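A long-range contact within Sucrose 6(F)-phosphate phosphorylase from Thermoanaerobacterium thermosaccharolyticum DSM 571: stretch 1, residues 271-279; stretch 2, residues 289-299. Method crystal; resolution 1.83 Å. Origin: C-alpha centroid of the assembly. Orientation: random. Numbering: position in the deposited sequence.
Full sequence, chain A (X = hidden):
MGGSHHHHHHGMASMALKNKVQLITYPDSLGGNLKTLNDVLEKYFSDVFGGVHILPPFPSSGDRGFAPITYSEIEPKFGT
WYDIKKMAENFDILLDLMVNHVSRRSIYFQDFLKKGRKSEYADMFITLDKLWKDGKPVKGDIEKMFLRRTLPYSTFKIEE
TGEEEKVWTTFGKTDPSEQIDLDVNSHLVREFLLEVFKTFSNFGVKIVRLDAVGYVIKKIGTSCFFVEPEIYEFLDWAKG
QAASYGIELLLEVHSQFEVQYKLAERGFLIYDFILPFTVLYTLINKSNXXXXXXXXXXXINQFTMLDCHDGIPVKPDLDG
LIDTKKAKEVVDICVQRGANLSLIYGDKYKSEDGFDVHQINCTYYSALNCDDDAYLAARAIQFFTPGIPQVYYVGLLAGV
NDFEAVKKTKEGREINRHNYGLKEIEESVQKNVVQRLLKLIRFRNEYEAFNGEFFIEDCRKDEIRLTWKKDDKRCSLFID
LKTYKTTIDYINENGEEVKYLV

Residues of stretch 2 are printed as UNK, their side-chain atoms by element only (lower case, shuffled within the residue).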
ATOM      1  N   TYR A 271       7.492  -0.040  -0.536  1.00 17.82           N
ATOM      2  CA  TYR A 271       6.716   1.185  -0.563  1.00 18.42           C
ATOM      3  C   TYR A 271       7.462   2.291   0.172  1.00 18.89           C
ATOM      4  O   TYR A 271       8.074   2.058   1.217  1.00 19.82           O
ATOM      5  CB  TYR A 271       5.361   0.999   0.110  1.00 18.85           C
ATOM      6  CG  TYR A 271       4.336   0.263  -0.703  1.00 19.58           C
ATOM      7  CD1 TYR A 271       3.676   0.895  -1.751  1.00 19.37           C
ATOM      8  CD2 TYR A 271       4.001  -1.049  -0.406  1.00 20.99           C
ATOM      9  CE1 TYR A 271       2.718   0.230  -2.490  1.00 22.23           C
ATOM     10  CE2 TYR A 271       3.050  -1.723  -1.140  1.00 22.79           C
ATOM     11  CZ  TYR A 271       2.408  -1.077  -2.180  1.00 24.23           C
ATOM     12  OH  TYR A 271       1.461  -1.740  -2.917  1.00 25.47           O
ATOM     13  N   ASP A 272       7.357   3.504  -0.345  1.00 17.47           N
ATOM     14  CA  ASP A 272       7.914   4.664   0.341  1.00 17.74           C
ATOM     15  C   ASP A 272       6.894   5.116   1.384  1.00 17.86           C
ATOM     16  O   ASP A 272       5.985   5.889   1.096  1.00 18.43           O
ATOM     17  CB  ASP A 272       8.240   5.774  -0.649  1.00 19.64           C
ATOM     18  CG  ASP A 272       9.058   6.888  -0.016  1.00 20.01           C
ATOM     19  OD1 ASP A 272       8.957   7.063   1.215  1.00 20.71           O
ATOM     20  OD2 ASP A 272       9.815   7.571  -0.742  1.00 19.99           O
ATOM     21  N   PHE A 273       7.037   4.608   2.608  1.00 19.04           N
ATOM     22  CA  PHE A 273       6.128   4.962   3.697  1.00 18.42           C
ATOM     23  C   PHE A 273       6.613   6.150   4.521  1.00 19.00           C
ATOM     24  O   PHE A 273       5.965   6.508   5.515  1.00 21.39           O
ATOM     25  CB  PHE A 273       5.904   3.750   4.602  1.00 16.74           C
ATOM     26  CG  PHE A 273       4.982   2.692   4.004  1.00 17.53           C
ATOM     27  CD1 PHE A 273       3.809   3.046   3.334  1.00 18.63           C
ATOM     28  CD2 PHE A 273       5.301   1.349   4.113  1.00 18.11           C
ATOM     29  CE1 PHE A 273       2.969   2.076   2.802  1.00 18.97           C
ATOM     30  CE2 PHE A 273       4.468   0.372   3.582  1.00 18.89           C
ATOM     31  CZ  PHE A 273       3.304   0.731   2.924  1.00 19.57           C
ATOM     32  N   ILE A 274       7.719   6.772   4.131  1.00 16.72           N
ATOM     33  CA  ILE A 274       8.245   7.952   4.817  1.00 18.46           C
ATOM     34  C   ILE A 274       7.799   9.227   4.105  1.00 18.93           C
ATOM     35  O   ILE A 274       7.552  10.254   4.758  1.00 18.36           O
ATOM     36  CB  ILE A 274       9.775   7.872   4.910  1.00 19.38           C
ATOM     37  CG1 ILE A 274      10.186   6.754   5.870  1.00 18.59           C
ATOM     38  CG2 ILE A 274      10.373   9.190   5.377  1.00 20.93           C
ATOM     39  CD1 ILE A 274      11.622   6.309   5.713  1.00 18.11           C
ATOM     40  N   LEU A 275       7.701   9.180   2.777  1.00 19.71           N
ATOM     41  CA  LEU A 275       7.338  10.374   2.020  1.00 19.56           C
ATOM     42  C   LEU A 275       5.967  10.944   2.375  1.00 18.55           C
ATOM     43  O   LEU A 275       5.828  12.180   2.364  1.00 18.61           O
ATOM     44  CB  LEU A 275       7.390  10.065   0.522  1.00 20.29           C
ATOM     45  CG  LEU A 275       7.310  11.253  -0.433  1.00 22.17           C
ATOM     46  CD1 LEU A 275       8.551  12.120  -0.378  1.00 20.83           C
ATOM     47  CD2 LEU A 275       7.052  10.757  -1.854  1.00 22.75           C
ATOM     48  N   PRO A 276       4.924  10.148   2.633  1.00 17.54           N
ATOM     49  CA  PRO A 276       3.601  10.768   2.888  1.00 17.42           C
ATOM     50  C   PRO A 276       3.622  11.764   4.042  1.00 18.66           C
ATOM     51  O   PRO A 276       3.157  12.903   3.889  1.00 20.04           O
ATOM     52  CB  PRO A 276       2.693   9.556   3.155  1.00 17.68           C
ATOM     53  CG  PRO A 276       3.372   8.413   2.418  1.00 18.90           C
ATOM     54  CD  PRO A 276       4.846   8.678   2.584  1.00 18.51           C
ATOM     55  N   PHE A 277       4.162  11.366   5.195  1.00 18.30           N
ATOM     56  CA  PHE A 277       4.296  12.296   6.314  1.00 19.54           C
ATOM     57  C   PHE A 277       5.289  13.406   5.993  1.00 19.81           C
ATOM     58  O   PHE A 277       5.062  14.572   6.338  1.00 19.59           O
ATOM     59  CB  PHE A 277       4.743  11.541   7.574  1.00 20.37           C
ATOM     60  CG  PHE A 277       4.866  12.418   8.799  1.00 22.85           C
ATOM     61  CD1 PHE A 277       5.986  13.221   8.998  1.00 23.00           C
ATOM     62  CD2 PHE A 277       3.869  12.427   9.754  1.00 24.59           C
ATOM     63  CE1 PHE A 277       6.088  14.036  10.128  1.00 23.57           C
ATOM     64  CE2 PHE A 277       3.960  13.232  10.882  1.00 23.50           C
ATOM     65  CZ  PHE A 277       5.065  14.031  11.076  1.00 22.36           C
ATOM     66  N   THR A 278       6.409  13.061   5.349  1.00 18.89           N
ATOM     67  CA  THR A 278       7.436  14.057   5.060  1.00 19.32           C
ATOM     68  C   THR A 278       6.884  15.193   4.209  1.00 19.86           C
ATOM     69  O   THR A 278       7.192  16.367   4.449  1.00 21.67           O
ATOM     70  CB  THR A 278       8.627  13.378   4.369  1.00 20.58           C
ATOM     71  OG1 THR A 278       9.208  12.426   5.268  1.00 21.69           O
ATOM     72  CG2 THR A 278       9.683  14.398   3.964  1.00 20.69           C
ATOM     73  N   VAL A 279       6.051  14.870   3.219  1.00 18.95           N
ATOM     74  CA  VAL A 279       5.471  15.912   2.382  1.00 18.86           C
ATOM     75  C   VAL A 279       4.477  16.750   3.176  1.00 20.32           C
ATOM     76  O   VAL A 279       4.438  17.979   3.043  1.00 21.08           O
ATOM     77  CB  VAL A 279       4.840  15.293   1.124  1.00 19.79           C
ATOM     78  CG1 VAL A 279       3.978  16.317   0.398  1.00 21.31           C
ATOM     79  CG2 VAL A 279       5.941  14.772   0.189  1.00 20.92           C
ATOM     80  N   UNK A 289      13.608  21.040   4.769  1.00 24.61           N
ATOM     81  CA  UNK A 289      14.795  20.430   5.368  1.00 26.30           C
ATOM     82  C   UNK A 289      14.637  18.923   5.523  1.00 23.73           C
ATOM     83  O   UNK A 289      15.548  18.154   5.186  1.00 23.21           O
ATOM     84  c   UNK A 289      15.598  22.502   6.637  1.00 36.01           C
ATOM     85  c   UNK A 289      16.350  22.965   7.884  1.00 39.21           C
ATOM     86  o   UNK A 289      17.066  22.151   8.507  1.00 40.32           O
ATOM     87  o   UNK A 289      16.221  24.156   8.237  1.00 41.44           O
ATOM     88  c   UNK A 289      15.088  21.075   6.728  1.00 31.55           C
ATOM     89  N   UNK A 290      13.495  18.480   6.039  1.00 24.39           N
ATOM     90  CA  UNK A 290      13.258  17.048   6.187  1.00 25.37           C
ATOM     91  C   UNK A 290      13.180  16.361   4.831  1.00 24.32           C
ATOM     92  O   UNK A 290      13.739  15.275   4.642  1.00 22.30           O
ATOM     93  c   UNK A 290      10.114  13.378   8.400  1.00 27.29           C
ATOM     94  c   UNK A 290      11.969  16.816   6.966  1.00 25.42           C
ATOM     95  c   UNK A 290      11.702  15.370   7.321  1.00 26.11           C
ATOM     96  s   UNK A 290      10.124  15.159   8.164  1.00 27.57           S
ATOM     97  N   UNK A 291      12.482  16.978   3.876  1.00 23.90           N
ATOM     98  CA  UNK A 291      12.365  16.404   2.540  1.00 23.17           C
ATOM     99  C   UNK A 291      13.729  16.282   1.879  1.00 23.03           C
ATOM    100  O   UNK A 291      14.062  15.245   1.293  1.00 24.12           O
ATOM    101  c   UNK A 291      11.321  16.893   0.207  1.00 23.32           C
ATOM    102  c   UNK A 291      10.674  15.528   0.040  1.00 22.92           C
ATOM    103  c   UNK A 291      10.533  17.975  -0.535  1.00 22.99           C
ATOM    104  c   UNK A 291      11.433  17.263   1.690  1.00 24.36           C
ATOM    105  N   UNK A 292      14.530  17.346   1.946  1.00 21.83           N
ATOM    106  CA  UNK A 292      15.845  17.305   1.324  1.00 21.62           C
ATOM    107  C   UNK A 292      16.728  16.256   1.983  1.00 22.66           C
ATOM    108  O   UNK A 292      17.460  15.534   1.296  1.00 25.24           O
ATOM    109  c   UNK A 292      14.743  20.229  -1.651  1.00 25.56           C
ATOM    110  c   UNK A 292      17.290  20.097  -0.572  1.00 25.29           C
ATOM    111  c   UNK A 292      15.796  20.856  -2.283  1.00 27.54           C
ATOM    112  c   UNK A 292      14.975  19.533  -0.475  1.00 25.96           C
ATOM    113  o   UNK A 292      15.574  21.545  -3.450  1.00 30.75           O
ATOM    114  c   UNK A 292      16.484  18.688   1.368  1.00 23.31           C
ATOM    115  c   UNK A 292      16.246  19.461   0.085  1.00 24.86           C
ATOM    116  c   UNK A 292      17.073  20.801  -1.745  1.00 25.98           C
ATOM    117  N   UNK A 293      16.677  16.150   3.313  1.00 23.87           N
ATOM    118  CA  UNK A 293      17.455  15.115   3.981  1.00 24.54           C
ATOM    119  C   UNK A 293      17.024  13.727   3.529  1.00 21.71           C
ATOM    120  O   UNK A 293      17.864  12.837   3.345  1.00 22.43           O
ATOM    121  c   UNK A 293      17.868  13.182   7.003  1.00 41.08           C
ATOM    122  n   UNK A 293      19.557  14.342   6.247  1.00 42.03           N
ATOM    123  c   UNK A 293      18.180  14.261   6.248  1.00 38.55           C
ATOM    124  c   UNK A 293      17.315  15.225   5.499  1.00 29.28           C
ATOM    125  n   UNK A 293      19.051  12.644   7.449  1.00 41.62           N
ATOM    126  c   UNK A 293      20.054  13.363   6.981  1.00 42.89           C
ATOM    127  N   UNK A 294      15.718  13.527   3.329  1.00 20.96           N
ATOM    128  CA  UNK A 294      15.212  12.220   2.917  1.00 22.72           C
ATOM    129  C   UNK A 294      15.586  11.909   1.469  1.00 22.65           C
ATOM    130  O   UNK A 294      16.017  10.791   1.152  1.00 23.00           O
ATOM    131  c   UNK A 294      13.692  12.163   3.118  1.00 23.05           C
ATOM    132  c   UNK A 294      11.391   9.502   1.649  1.00 21.73           C
ATOM    133  c   UNK A 294      13.139   8.422   2.883  1.00 22.96           C
ATOM    134  c   UNK A 294      13.088  10.826   2.754  1.00 23.40           C
ATOM    135  c   UNK A 294      13.670   9.647   3.205  1.00 23.11           C
ATOM    136  c   UNK A 294      12.004   8.350   2.108  1.00 21.75           C
ATOM    137  o   UNK A 294      11.497   7.112   1.798  1.00 20.19           O
ATOM    138  c   UNK A 294      11.940  10.736   1.975  1.00 23.40           C
ATOM    139  N   UNK A 295      15.415  12.884   0.569  1.00 20.99           N
ATOM    140  CA  UNK A 295      15.714  12.658  -0.839  1.00 20.72           C
ATOM    141  C   UNK A 295      17.172  12.277  -1.054  1.00 21.77           C
ATOM    142  O   UNK A 295      17.477  11.500  -1.966  1.00 22.82           O
ATOM    143  c   UNK A 295      13.142  13.080  -2.452  1.00 24.50           C
ATOM    144  c   UNK A 295      13.888  14.219  -1.793  1.00 24.50           C
ATOM    145  c   UNK A 295      13.705  15.507  -2.597  1.00 26.29           C
ATOM    146  c   UNK A 295      15.372  13.899  -1.657  1.00 22.64           C
ATOM    147  N   UNK A 296      18.073  12.802  -0.222  1.00 23.46           N
ATOM    148  CA  UNK A 296      19.501  12.532  -0.328  1.00 27.21           C
ATOM    149  C   UNK A 296      19.903  11.208   0.310  1.00 28.25           C
ATOM    150  O   UNK A 296      21.031  10.757   0.098  1.00 26.82           O
ATOM    151  c   UNK A 296      20.294  13.667   0.336  1.00 28.36           C
ATOM    152  c   UNK A 296      20.708  17.502  -0.252  1.00 39.27           C
ATOM    153  n   UNK A 296      21.405  18.604   0.485  1.00 39.88           N
ATOM    154  c   UNK A 296      20.876  16.140   0.428  1.00 36.02           C
ATOM    155  c   UNK A 296      20.159  15.025  -0.350  1.00 31.23           C
ATOM    156  N   UNK A 297      19.007  10.569   1.066  1.00 28.17           N
ATOM    157  CA  UNK A 297      19.341   9.385   1.846  1.00 29.49           C
ATOM    158  C   UNK A 297      18.177   8.394   1.807  1.00 28.84           C
ATOM    159  O   UNK A 297      17.552   8.079   2.817  1.00 27.54           O
ATOM    160  o   UNK A 297      21.992  10.214   3.418  1.00 35.14           O
ATOM    161  c   UNK A 297      20.850  10.667   3.426  1.00 31.85           C
ATOM    162  c   UNK A 297      19.656   9.750   3.296  1.00 30.47           C
ATOM    163  n   UNK A 297      20.594  11.966   3.543  1.00 29.36           N
ATOM    164  N   UNK A 298      17.877   7.887   0.615  1.00 28.40           N
ATOM    165  CA  UNK A 298      16.786   6.932   0.456  1.00 27.03           C
ATOM    166  C   UNK A 298      17.056   6.098  -0.779  1.00 25.11           C
ATOM    167  O   UNK A 298      17.651   6.597  -1.737  1.00 22.48           O
ATOM    168  c   UNK A 298      15.190   8.326  -1.007  1.00 24.94           C
ATOM    169  n   UNK A 298      12.728   8.320  -1.465  1.00 17.88           N
ATOM    170  c   UNK A 298      15.427   7.644   0.331  1.00 26.54           C
ATOM    171  n   UNK A 298      13.301   8.383  -3.693  1.00 17.73           N
ATOM    172  c   UNK A 298      13.884   9.106  -1.027  1.00 20.00           C
ATOM    173  c   UNK A 298      12.465   8.011  -2.732  1.00 18.67           C
ATOM    174  n   UNK A 298      11.380   7.307  -3.036  1.00 20.60           N
ATOM    175  N   UNK A 299      16.644   4.834  -0.792  1.00 25.36           N
ATOM    176  CA  UNK A 299      16.728   4.061  -2.038  1.00 24.90           C
ATOM    177  C   UNK A 299      15.724   4.602  -3.043  1.00 23.87           C
ATOM    178  O   UNK A 299      14.669   5.131  -2.681  1.00 21.85           O
ATOM    179  c   UNK A 299      16.386   2.633  -1.603  1.00 25.15           C
ATOM    180  c   UNK A 299      15.596   2.790  -0.332  1.00 26.26           C
ATOM    181  c   UNK A 299      16.088   4.054   0.329  1.00 26.36           C
TER

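Position 289 carries three carbons in a row, the third bearing two oxygens. That carboxylate makes it Glu-289, and its side chain makes no contact with stretch 1. Position 290 has two carbons, a sulfur and a last carbon, unbranched, and that last carbon lies close to Thr-278 OG1 and Phe-277 CD1. It can only be Met-290. All three of its chi angles are t, and this extended chain delivers Met-290 CE to Thr-278 OG1 at 3.4 Å and to Phe-277 CD1 at 4.2 Å.

Position 291 shows four carbons forked at the second; its CA packs on Thr-278 CG2 and one terminal carbon of the fork on Leu-275 CD1. This is Leu-291. Leu-291 CA is 3.6 Å from Thr-278 CG2, and Leu-291 CD1 lies 4.0 Å from Leu-275 CD1. Position 292 has one carbon leading to a six-carbon ring that bears an oxygen, hence Tyr-292; its CA-to-CB bond points away from stretch 1, and its hydroxyl is bonded elsewhere in the structure. Position 293, one carbon and a five-membered ring of three carbons and two nitrogens, is His-293, out of reach.

Position 294 again has a six-carbon ring with an oxygen, but its CA-to-CB bond points toward stretch 1, and the oxygen ends 2.6 Å from Asp-272 OD1. This is Tyr-294, whose OH donates a hydrogen bond to that OD1. Ile-274 CG2 sits over one face of the ring, 3.7 Å from the Tyr-294 ring centroid and 8° off the normal, a CH-pi contact.

Position 295 has four carbons forked at the second, Leu-295, with no close contact. Position 296, four carbons in a row ending in nitrogen, is the exposed Lys-296. Position 297 has two carbons, the second carrying one oxygen and one nitrogen: Asn-297, where Asn-297 ND2 donates to His-293 O at 2.9 Å. Position 298 runs three carbons, a nitrogen, then a carbon with two more nitrogens, and an end nitrogen reaches Asp-272 OD2. This guanidinium is Arg-298. Arg-298 NH2 forms a salt bridge with Asp-272 OD2 at 2.8 Å, and Arg-298 NE adds a weak hydrogen bond to Asp-272 OD2 at 3.1 Å. Position 299, three carbons closing a ring onto the backbone N, is Pro-299, without contact.

The two helices run roughly antiparallel, at 149° with axes 9.6 Å apart at closest approach, and Met-290, Leu-291 and Tyr-294 supply most of stretch 2's share of the 454 Å² buried on both sides together. Asp-272 anchors one end: Asp-272 OD1 takes Tyr-294 OH while also capping the turn through Leu-275 N (2.9 Å) and Ile-274 N (3.2 Å), which leaves OD2 for Arg-298. Toward Thr-278 the contact becomes largely apolar packing, with Thr-278 OG1 turned back to Ile-274 O at 2.8 Å.

Stretch 2, residues 289-299: EMLYHYLKNRP
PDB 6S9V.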